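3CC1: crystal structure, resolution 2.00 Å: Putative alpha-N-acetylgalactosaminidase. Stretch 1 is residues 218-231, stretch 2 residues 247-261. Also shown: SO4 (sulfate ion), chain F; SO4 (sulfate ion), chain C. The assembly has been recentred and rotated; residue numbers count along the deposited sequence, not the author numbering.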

ATOM      1  N   SER A 218      16.904  17.758  -9.567  1.00 29.90           N
ATOM      2  CA  SER A 218      16.406  16.391  -9.268  1.00 28.31           C
ATOM      3  C   SER A 218      14.926  16.393  -8.936  1.00 27.91           C
ATOM      4  O   SER A 218      14.550  16.255  -7.793  1.00 26.50           O
ATOM      5  CB  SER A 218      17.242  15.725  -8.147  1.00 29.75           C
ATOM      6  OG  SER A 218      16.815  14.385  -7.924  1.00 29.57           O
ATOM      7  N   PRO A 219      14.069  16.589  -9.952  1.00 26.41           N
ATOM      8  CA  PRO A 219      12.649  16.824  -9.688  1.00 26.41           C
ATOM      9  C   PRO A 219      11.898  15.539  -9.406  1.00 25.65           C
ATOM     10  O   PRO A 219      10.734  15.570  -8.981  1.00 25.62           O
ATOM     11  CB  PRO A 219      12.157  17.475 -10.996  1.00 26.82           C
ATOM     12  CG  PRO A 219      13.040  16.897 -12.050  1.00 26.51           C
ATOM     13  CD  PRO A 219      14.401  16.699 -11.382  1.00 26.86           C
ATOM     14  N   GLY A 220      12.558  14.415  -9.625  1.00 24.64           N
ATOM     15  CA  GLY A 220      11.867  13.115  -9.580  1.00 24.76           C
ATOM     16  C   GLY A 220      11.021  12.898 -10.842  1.00 24.48           C
ATOM     17  O   GLY A 220      11.013  13.738 -11.756  1.00 24.36           O
ATOM     18  N   PRO A 221      10.300  11.773 -10.911  1.00 24.33           N
ATOM     19  CA  PRO A 221      10.108  10.718  -9.912  1.00 24.22           C
ATOM     20  C   PRO A 221      11.215   9.643  -9.826  1.00 25.07           C
ATOM     21  O   PRO A 221      11.169   8.800  -8.924  1.00 26.13           O
ATOM     22  CB  PRO A 221       8.792  10.078 -10.351  1.00 24.20           C
ATOM     23  CG  PRO A 221       8.797  10.216 -11.821  1.00 23.62           C
ATOM     24  CD  PRO A 221       9.485  11.540 -12.117  1.00 24.75           C
ATOM     25  N   ALA A 222      12.182   9.651 -10.755  1.00 25.20           N
ATOM     26  CA  ALA A 222      13.372   8.843 -10.636  1.00 25.70           C
ATOM     27  C   ALA A 222      14.463   9.723 -10.064  1.00 26.00           C
ATOM     28  O   ALA A 222      14.532  10.900 -10.374  1.00 26.16           O
ATOM     29  CB  ALA A 222      13.836   8.251 -12.015  1.00 24.90           C
ATOM     30  N   PRO A 223      15.323   9.165  -9.204  1.00 26.53           N
ATOM     31  CA  PRO A 223      15.353   7.802  -8.680  1.00 26.61           C
ATOM     32  C   PRO A 223      14.299   7.564  -7.631  1.00 26.27           C
ATOM     33  O   PRO A 223      13.797   8.508  -6.980  1.00 25.87           O
ATOM     34  CB  PRO A 223      16.772   7.687  -8.094  1.00 27.38           C
ATOM     35  CG  PRO A 223      17.044   9.112  -7.631  1.00 26.98           C
ATOM     36  CD  PRO A 223      16.488   9.946  -8.757  1.00 27.03           C
ATOM     37  N   ILE A 224      13.894   6.317  -7.533  1.00 26.65           N
ATOM     38  CA  ILE A 224      12.877   5.906  -6.556  1.00 28.63           C
ATOM     39  C   ILE A 224      13.552   5.790  -5.193  1.00 29.37           C
ATOM     40  O   ILE A 224      14.567   5.125  -5.045  1.00 30.00           O
ATOM     41  CB  ILE A 224      12.152   4.557  -6.942  1.00 28.49           C
ATOM     42  CG1 ILE A 224      11.598   4.607  -8.387  1.00 29.14           C
ATOM     43  CG2 ILE A 224      11.029   4.245  -5.928  1.00 30.45           C
ATOM     44  CD1 ILE A 224      10.919   3.326  -8.881  1.00 28.81           C
ATOM     45  N   LYS A 225      12.969   6.430  -4.194  1.00 30.38           N
ATOM     46  CA  LYS A 225      13.563   6.425  -2.865  1.00 31.78           C
ATOM     47  C   LYS A 225      12.692   5.634  -1.927  1.00 32.93           C
ATOM     48  O   LYS A 225      11.474   5.829  -1.877  1.00 31.98           O
ATOM     49  CB  LYS A 225      13.769   7.863  -2.348  1.00 32.38           C
ATOM     50  CG  LYS A 225      14.978   8.606  -2.984  1.00 34.95           C
ATOM     51  CD  LYS A 225      15.877   9.314  -1.924  1.00 38.88           C
ATOM     52  N   TYR A 226      13.312   4.706  -1.210  1.00 33.84           N
ATOM     53  CA  TYR A 226      12.590   3.862  -0.276  1.00 35.16           C
ATOM     54  C   TYR A 226      11.441   3.112  -0.963  1.00 36.08           C
ATOM     55  O   TYR A 226      10.317   3.160  -0.495  1.00 36.40           O
ATOM     56  CB  TYR A 226      12.060   4.700   0.897  1.00 35.28           C
ATOM     57  CG  TYR A 226      13.142   5.327   1.779  1.00 34.90           C
ATOM     58  CD1 TYR A 226      13.853   4.563   2.712  1.00 36.68           C
ATOM     59  CD2 TYR A 226      13.425   6.680   1.699  1.00 34.71           C
ATOM     60  CE1 TYR A 226      14.840   5.130   3.522  1.00 34.98           C
ATOM     61  CE2 TYR A 226      14.405   7.264   2.500  1.00 36.22           C
ATOM     62  CZ  TYR A 226      15.105   6.483   3.417  1.00 36.24           C
ATOM     63  OH  TYR A 226      16.073   7.077   4.213  1.00 34.69           O
ATOM     64  N   ALA A 227      11.747   2.397  -2.047  1.00 37.42           N
ATOM     65  CA  ALA A 227      10.747   1.658  -2.836  1.00 38.60           C
ATOM     66  C   ALA A 227       9.898   0.780  -1.939  1.00 40.18           C
ATOM     67  O   ALA A 227      10.384   0.161  -0.973  1.00 40.39           O
ATOM     68  CB  ALA A 227      11.418   0.812  -3.940  1.00 38.74           C
ATOM     69  N   HIS A 228       8.606   0.749  -2.274  1.00 42.19           N
ATOM     70  CA  HIS A 228       7.574   0.084  -1.460  1.00 42.98           C
ATOM     71  C   HIS A 228       7.469  -1.411  -1.884  1.00 43.10           C
ATOM     72  O   HIS A 228       7.156  -2.289  -1.084  1.00 44.09           O
ATOM     73  CB  HIS A 228       6.220   0.823  -1.594  1.00 42.97           C
ATOM     74  CG  HIS A 228       6.194   2.182  -0.953  1.00 44.57           C
ATOM     75  N   HIS A 229       7.746  -1.689  -3.156  1.00 42.72           N
ATOM     76  CA  HIS A 229       7.565  -3.046  -3.717  1.00 41.50           C
ATOM     77  C   HIS A 229       8.914  -3.724  -3.896  1.00 40.30           C
ATOM     78  O   HIS A 229       9.950  -3.059  -3.967  1.00 39.73           O
ATOM     79  CB  HIS A 229       6.833  -2.995  -5.095  1.00 41.61           C
ATOM     80  N   PHE A 230       8.871  -5.047  -3.973  1.00 38.72           N
ATOM     81  CA  PHE A 230       9.923  -5.819  -4.592  1.00 38.36           C
ATOM     82  C   PHE A 230      11.137  -5.807  -3.670  1.00 36.57           C
ATOM     83  O   PHE A 230      12.258  -5.953  -4.087  1.00 35.61           O
ATOM     84  CB  PHE A 230      10.274  -5.258  -5.990  1.00 39.15           C
ATOM     85  CG  PHE A 230       9.159  -5.384  -7.017  1.00 41.58           C
ATOM     86  CD1 PHE A 230       9.042  -6.545  -7.812  1.00 44.19           C
ATOM     87  CD2 PHE A 230       8.242  -4.339  -7.209  1.00 43.42           C
ATOM     88  CE1 PHE A 230       8.023  -6.670  -8.799  1.00 44.74           C
ATOM     89  CE2 PHE A 230       7.211  -4.451  -8.180  1.00 45.37           C
ATOM     90  CZ  PHE A 230       7.100  -5.625  -8.974  1.00 45.40           C
ATOM     91  N   LYS A 231      10.829  -5.624  -2.401  1.00 35.73           N
ATOM     92  CA  LYS A 231      11.803  -5.485  -1.309  1.00 35.71           C
ATOM     93  C   LYS A 231      12.379  -6.854  -0.899  1.00 32.95           C
ATOM     94  O   LYS A 231      11.619  -7.817  -0.736  1.00 34.05           O
ATOM     95  CB  LYS A 231      11.081  -4.833  -0.093  1.00 35.83           C
ATOM     96  CG  LYS A 231      10.581  -3.390  -0.321  1.00 38.24           C
ATOM     97  CD  LYS A 231       9.913  -2.808   0.933  1.00 40.06           C
ATOM     98  CE  LYS A 231       8.620  -3.597   1.261  1.00 42.07           C
TER
HETATM   99  S   SO4 F 436       7.418  -7.178  -0.908  1.00 88.10           S
HETATM  100  O1  SO4 F 436       7.688  -6.535   0.389  1.00 88.49           O
HETATM  101  O2  SO4 F 436       6.178  -7.949  -0.884  1.00 87.24           O
HETATM  102  O3  SO4 F 436       8.553  -8.081  -1.162  1.00 88.01           O
HETATM  103  O4  SO4 F 436       7.286  -6.163  -1.960  1.00 87.56           O
HETATM  104  S   SO4 C 433      19.742  13.206  -6.467  1.00 38.11           S
HETATM  105  O1  SO4 C 433      19.584  13.009  -5.024  1.00 38.41           O
HETATM  106  O2  SO4 C 433      21.063  12.733  -6.957  1.00 33.91           O
HETATM  107  O3  SO4 C 433      19.712  14.659  -6.666  1.00 36.53           O
HETATM  108  O4  SO4 C 433      18.679  12.560  -7.218  1.00 39.23           O
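Stretch 2 (247-261) WSLLYQMFERCEVWE

At the apolar centre, Ile224 points toward the helix. Its CD1 lies 3.6 Å from CE of selenomethionine Met253 and 3.8 Å from CB of Gln252, and its CG1 is 4.0 Å from CG of Arg256, so even the aliphatic part of a charged side chain joins the packing. The long, flexible Met253 side chain starts out sideways, yet its end comes nearer to stretch 1, where SE is 4.1 Å from CG of Pro221.

Stretch 2 is helical from Trp247 onward, and it lies along a mostly irregular stretch 1 whose short strand, Ile224 and Lys225, marks the middle. The two stretches run in opposite senses: Pro221 lies nearest Arg256 (CA to CA, 5.9 Å), while Phe230 lies nearest Ser248 (CA to CA, 6.8 Å).

Pro221, which follows a cis peptide bond, presents a compact, rigid ring. Its CG is 4.0 Å from SG of Cys257, and its CD lies over the face of Trp260, 4.1 Å from the centroid of the five-membered ring, a CH-pi contact. At the other end, CB of Ser248 lies over one face of Phe230, 3.5 Å from the ring centroid; so small a side chain lets the aromatic ring approach the helix closely. CE2 of Phe230 also meets CD2 of Tyr251 at 3.7 Å, with the ring planes inclined at 67°.

Polar groups complete the contact. Gln252 NE2 donates to Ser248 O at 3.0 Å, one turn back, while its OE1 lies 3.2 Å from CB of Ala227. A water bridges Pro221 O (2.5 Å from the water O) and Arg256 NE (3.1 Å from it). The direct hydrogen bond across the stretches runs from Trp260 NE1 to Pro219 O, 2.9 Å: the indole combines a broad apolar face for Pro221 with a donor at its edge.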

ATOM      1  N   TRP A 247      12.085  -5.099 -14.874  1.00 21.70           N
ATOM      2  CA  TRP A 247      10.644  -4.847 -14.873  1.00 21.67           C
ATOM      3  C   TRP A 247      10.157  -4.278 -13.550  1.00 21.74           C
ATOM      4  O   TRP A 247       9.245  -3.464 -13.514  1.00 20.80           O
ATOM      5  CB  TRP A 247       9.843  -6.101 -15.208  1.00 22.01           C
ATOM      6  CG  TRP A 247       8.372  -5.887 -15.055  1.00 21.15           C
ATOM      7  CD1 TRP A 247       7.566  -6.441 -14.129  1.00 21.22           C
ATOM      8  CD2 TRP A 247       7.541  -5.026 -15.852  1.00 21.74           C
ATOM      9  NE1 TRP A 247       6.274  -6.002 -14.305  1.00 22.66           N
ATOM     10  CE2 TRP A 247       6.233  -5.111 -15.338  1.00 21.14           C
ATOM     11  CE3 TRP A 247       7.777  -4.190 -16.931  1.00 20.62           C
ATOM     12  CZ2 TRP A 247       5.157  -4.411 -15.889  1.00 20.93           C
ATOM     13  CZ3 TRP A 247       6.687  -3.490 -17.482  1.00 22.81           C
ATOM     14  CH2 TRP A 247       5.416  -3.603 -16.954  1.00 21.76           C
ATOM     15  N   SER A 248      10.750  -4.698 -12.440  1.00 22.43           N
ATOM     16  CA  SER A 248      10.252  -4.233 -11.166  1.00 22.95           C
ATOM     17  C   SER A 248      10.380  -2.710 -11.041  1.00 22.11           C
ATOM     18  O   SER A 248       9.499  -2.040 -10.483  1.00 22.62           O
ATOM     19  CB  SER A 248      10.961  -4.915  -9.983  1.00 23.12           C
ATOM     20  OG  SER A 248      12.301  -4.451  -9.938  1.00 29.16           O
ATOM     21  N   LEU A 249      11.432  -2.148 -11.617  1.00 21.91           N
ATOM     22  CA  LEU A 249      11.590  -0.682 -11.621  1.00 21.36           C
ATOM     23  C   LEU A 249      10.622   0.008 -12.590  1.00 21.83           C
ATOM     24  O   LEU A 249      10.100   1.104 -12.318  1.00 22.13           O
ATOM     25  CB  LEU A 249      13.030  -0.322 -11.943  1.00 21.53           C
ATOM     26  CG  LEU A 249      14.082  -0.917 -10.971  1.00 21.60           C
ATOM     27  CD1 LEU A 249      15.463  -0.698 -11.572  1.00 19.58           C
ATOM     28  CD2 LEU A 249      13.927  -0.237  -9.636  1.00 19.10           C
ATOM     29  N   LEU A 250      10.423  -0.593 -13.758  1.00 21.51           N
ATOM     30  CA  LEU A 250       9.473   0.002 -14.732  1.00 21.37           C
ATOM     31  C   LEU A 250       8.054  -0.029 -14.162  1.00 21.00           C
ATOM     32  O   LEU A 250       7.326   0.985 -14.158  1.00 21.28           O
ATOM     33  CB  LEU A 250       9.571  -0.721 -16.089  1.00 20.79           C
ATOM     34  CG  LEU A 250       8.728  -0.215 -17.241  1.00 19.60           C
ATOM     35  CD1 LEU A 250       8.740   1.329 -17.413  1.00 18.52           C
ATOM     36  CD2 LEU A 250       9.155  -0.955 -18.567  1.00 20.14           C
ATOM     37  N   TYR A 251       7.670  -1.178 -13.632  1.00 20.70           N
ATOM     38  CA  TYR A 251       6.379  -1.315 -12.983  1.00 20.99           C
ATOM     39  C   TYR A 251       6.193  -0.218 -11.935  1.00 21.76           C
ATOM     40  O   TYR A 251       5.163   0.436 -11.906  1.00 20.80           O
ATOM     41  CB  TYR A 251       6.234  -2.659 -12.280  1.00 21.06           C
ATOM     42  CG  TYR A 251       4.929  -2.827 -11.565  1.00 19.65           C
ATOM     43  CD1 TYR A 251       3.831  -3.315 -12.224  1.00 21.54           C
ATOM     44  CD2 TYR A 251       4.801  -2.525 -10.225  1.00 21.20           C
ATOM     45  CE1 TYR A 251       2.622  -3.483 -11.584  1.00 20.70           C
ATOM     46  CE2 TYR A 251       3.620  -2.706  -9.560  1.00 22.19           C
ATOM     47  CZ  TYR A 251       2.511  -3.181 -10.250  1.00 23.37           C
ATOM     48  OH  TYR A 251       1.276  -3.373  -9.643  1.00 21.20           O
ATOM     49  N   GLN A 252       7.174  -0.039 -11.065  1.00 21.79           N
ATOM     50  CA  GLN A 252       7.031   0.947  -9.981  1.00 22.35           C
ATOM     51  C   GLN A 252       6.972   2.371 -10.470  1.00 21.81           C
ATOM     52  O   GLN A 252       6.318   3.215  -9.851  1.00 21.09           O
ATOM     53  CB  GLN A 252       8.130   0.814  -8.938  1.00 22.37           C
ATOM     54  CG  GLN A 252       8.139  -0.503  -8.181  1.00 25.78           C
ATOM     55  CD  GLN A 252       9.361  -0.591  -7.293  1.00 28.72           C
ATOM     56  OE1 GLN A 252       9.393   0.018  -6.236  1.00 35.51           O
ATOM     57  NE2 GLN A 252      10.369  -1.332  -7.723  1.00 25.42           N
HETATM   58  N   MSE A 253       7.611   2.633 -11.609  1.00 23.38           N
HETATM   59  CA  MSE A 253       7.629   3.992 -12.194  1.00 22.76           C
HETATM   60  C   MSE A 253       6.217   4.480 -12.477  1.00 22.80           C
HETATM   61  O   MSE A 253       5.948   5.665 -12.358  1.00 23.42           O
HETATM   62  CB  MSE A 253       8.550   4.086 -13.432  1.00 22.12           C
HETATM   63  CG  MSE A 253       9.020   5.538 -13.761  1.00 24.98           C
HETATM   64 SE   MSE A 253       9.986   6.372 -12.306  0.75 24.31          SE
HETATM   65  CE  MSE A 253      11.223   5.013 -12.011  1.00 22.14           C
ATOM     66  N   PHE A 254       5.314   3.566 -12.835  1.00 22.71           N
ATOM     67  CA  PHE A 254       3.939   3.945 -13.159  1.00 22.50           C
ATOM     68  C   PHE A 254       3.270   4.578 -11.971  1.00 22.97           C
ATOM     69  O   PHE A 254       2.705   5.670 -12.089  1.00 22.61           O
ATOM     70  CB  PHE A 254       3.117   2.783 -13.770  1.00 22.34           C
ATOM     71  CG  PHE A 254       3.438   2.536 -15.210  1.00 21.26           C
ATOM     72  CD1 PHE A 254       4.540   1.763 -15.567  1.00 23.03           C
ATOM     73  CD2 PHE A 254       2.677   3.106 -16.220  1.00 20.08           C
ATOM     74  CE1 PHE A 254       4.865   1.575 -16.895  1.00 19.88           C
ATOM     75  CE2 PHE A 254       2.975   2.924 -17.530  1.00 21.40           C
ATOM     76  CZ  PHE A 254       4.064   2.144 -17.894  1.00 23.26           C
ATOM     77  N   GLU A 255       3.388   3.950 -10.804  1.00 22.47           N
ATOM     78  CA  GLU A 255       2.825   4.531  -9.578  1.00 23.97           C
ATOM     79  C   GLU A 255       3.544   5.822  -9.161  1.00 24.58           C
ATOM     80  O   GLU A 255       2.897   6.785  -8.724  1.00 24.41           O
ATOM     81  CB  GLU A 255       2.866   3.547  -8.412  1.00 23.70           C
ATOM     82  CG  GLU A 255       2.081   4.028  -7.180  1.00 28.24           C
ATOM     83  N   ARG A 256       4.871   5.845  -9.317  1.00 23.84           N
ATOM     84  CA  ARG A 256       5.667   7.014  -8.928  1.00 24.17           C
ATOM     85  C   ARG A 256       5.297   8.215  -9.795  1.00 23.47           C
ATOM     86  O   ARG A 256       5.162   9.329  -9.299  1.00 22.12           O
ATOM     87  CB  ARG A 256       7.172   6.731  -8.973  1.00 25.07           C
ATOM     88  CG  ARG A 256       7.716   5.643  -8.020  1.00 27.35           C
ATOM     89  CD  ARG A 256       7.068   5.713  -6.621  1.00 33.77           C
ATOM     90  NE  ARG A 256       7.273   7.017  -5.994  1.00 39.58           N
ATOM     91  CZ  ARG A 256       6.563   7.527  -4.979  1.00 43.33           C
ATOM     92  NH1 ARG A 256       5.550   6.847  -4.435  1.00 43.72           N
ATOM     93  NH2 ARG A 256       6.883   8.736  -4.500  1.00 43.75           N
ATOM     94  N   CYS A 257       5.056   7.969 -11.076  1.00 23.60           N
ATOM     95  CA  CYS A 257       4.527   9.001 -11.970  1.00 24.68           C
ATOM     96  C   CYS A 257       3.157   9.541 -11.584  1.00 24.53           C
ATOM     97  O   CYS A 257       2.922  10.771 -11.598  1.00 23.89           O
ATOM     98  CB  CYS A 257       4.457   8.523 -13.403  1.00 24.54           C
ATOM     99  SG  CYS A 257       6.058   8.465 -14.173  1.00 29.35           S
ATOM    100  N   GLU A 258       2.243   8.641 -11.245  1.00 24.16           N
ATOM    101  CA  GLU A 258       0.925   9.070 -10.792  1.00 25.14           C
ATOM    102  C   GLU A 258       1.059   9.953  -9.580  1.00 24.84           C
ATOM    103  O   GLU A 258       0.452  11.006  -9.542  1.00 24.91           O
ATOM    104  CB  GLU A 258       0.005   7.914 -10.413  1.00 26.24           C
ATOM    105  CG  GLU A 258      -0.342   6.991 -11.563  1.00 31.33           C
ATOM    106  CD  GLU A 258      -0.754   5.563 -11.053  1.00 33.71           C
ATOM    107  OE1 GLU A 258      -1.437   5.521  -9.993  1.00 32.84           O
ATOM    108  OE2 GLU A 258      -0.409   4.553 -11.722  1.00 30.08           O
ATOM    109  N   VAL A 259       1.887   9.549  -8.618  1.00 23.71           N
ATOM    110  CA  VAL A 259       2.087  10.333  -7.398  1.00 24.72           C
ATOM    111  C   VAL A 259       2.725  11.728  -7.712  1.00 24.61           C
ATOM    112  O   VAL A 259       2.323  12.761  -7.202  1.00 25.99           O
ATOM    113  CB  VAL A 259       2.950   9.525  -6.358  1.00 23.58           C
ATOM    114  CG1 VAL A 259       3.368  10.387  -5.207  1.00 25.48           C
ATOM    115  CG2 VAL A 259       2.158   8.293  -5.863  1.00 25.13           C
ATOM    116  N   TRP A 260       3.710  11.732  -8.588  1.00 23.97           N
ATOM    117  CA  TRP A 260       4.400  12.933  -8.987  1.00 22.66           C
ATOM    118  C   TRP A 260       3.438  13.976  -9.587  1.00 23.67           C
ATOM    119  O   TRP A 260       3.535  15.189  -9.325  1.00 22.18           O
ATOM    120  CB  TRP A 260       5.468  12.545 -10.013  1.00 22.53           C
ATOM    121  CG  TRP A 260       6.421  13.616 -10.317  1.00 23.14           C
ATOM    122  CD1 TRP A 260       7.638  13.852  -9.707  1.00 24.91           C
ATOM    123  CD2 TRP A 260       6.252  14.631 -11.297  1.00 20.08           C
ATOM    124  NE1 TRP A 260       8.216  14.974 -10.263  1.00 23.01           N
ATOM    125  CE2 TRP A 260       7.391  15.467 -11.240  1.00 20.95           C
ATOM    126  CE3 TRP A 260       5.259  14.912 -12.234  1.00 22.72           C
ATOM    127  CZ2 TRP A 260       7.562  16.567 -12.097  1.00 20.68           C
ATOM    128  CZ3 TRP A 260       5.411  16.020 -13.073  1.00 22.24           C
ATOM    129  CH2 TRP A 260       6.555  16.846 -12.985  1.00 21.07           C
ATOM    130  N   GLU A 261       2.513  13.495 -10.403  1.00 23.87           N
ATOM    131  CA  GLU A 261       1.591  14.376 -11.108  1.00 24.62           C
ATOM    132  C   GLU A 261       0.581  15.030 -10.161  1.00 25.18           C
ATOM    133  O   GLU A 261       0.030  16.065 -10.488  1.00 25.77           O
ATOM    134  CB  GLU A 261       0.814  13.653 -12.194  1.00 24.74           C
ATOM    135  CG  GLU A 261       1.570  13.160 -13.346  1.00 25.48           C
ATOM    136  CD  GLU A 261       2.160  14.257 -14.230  1.00 28.54           C
ATOM    137  OE1 GLU A 261       1.984  15.487 -13.950  1.00 30.14           O
ATOM    138  OE2 GLU A 261       2.827  13.855 -15.219  1.00 26.50           O
TER
HETATM  139  O   HOH W   1       9.647   8.814  -6.935  1.00 25.56           O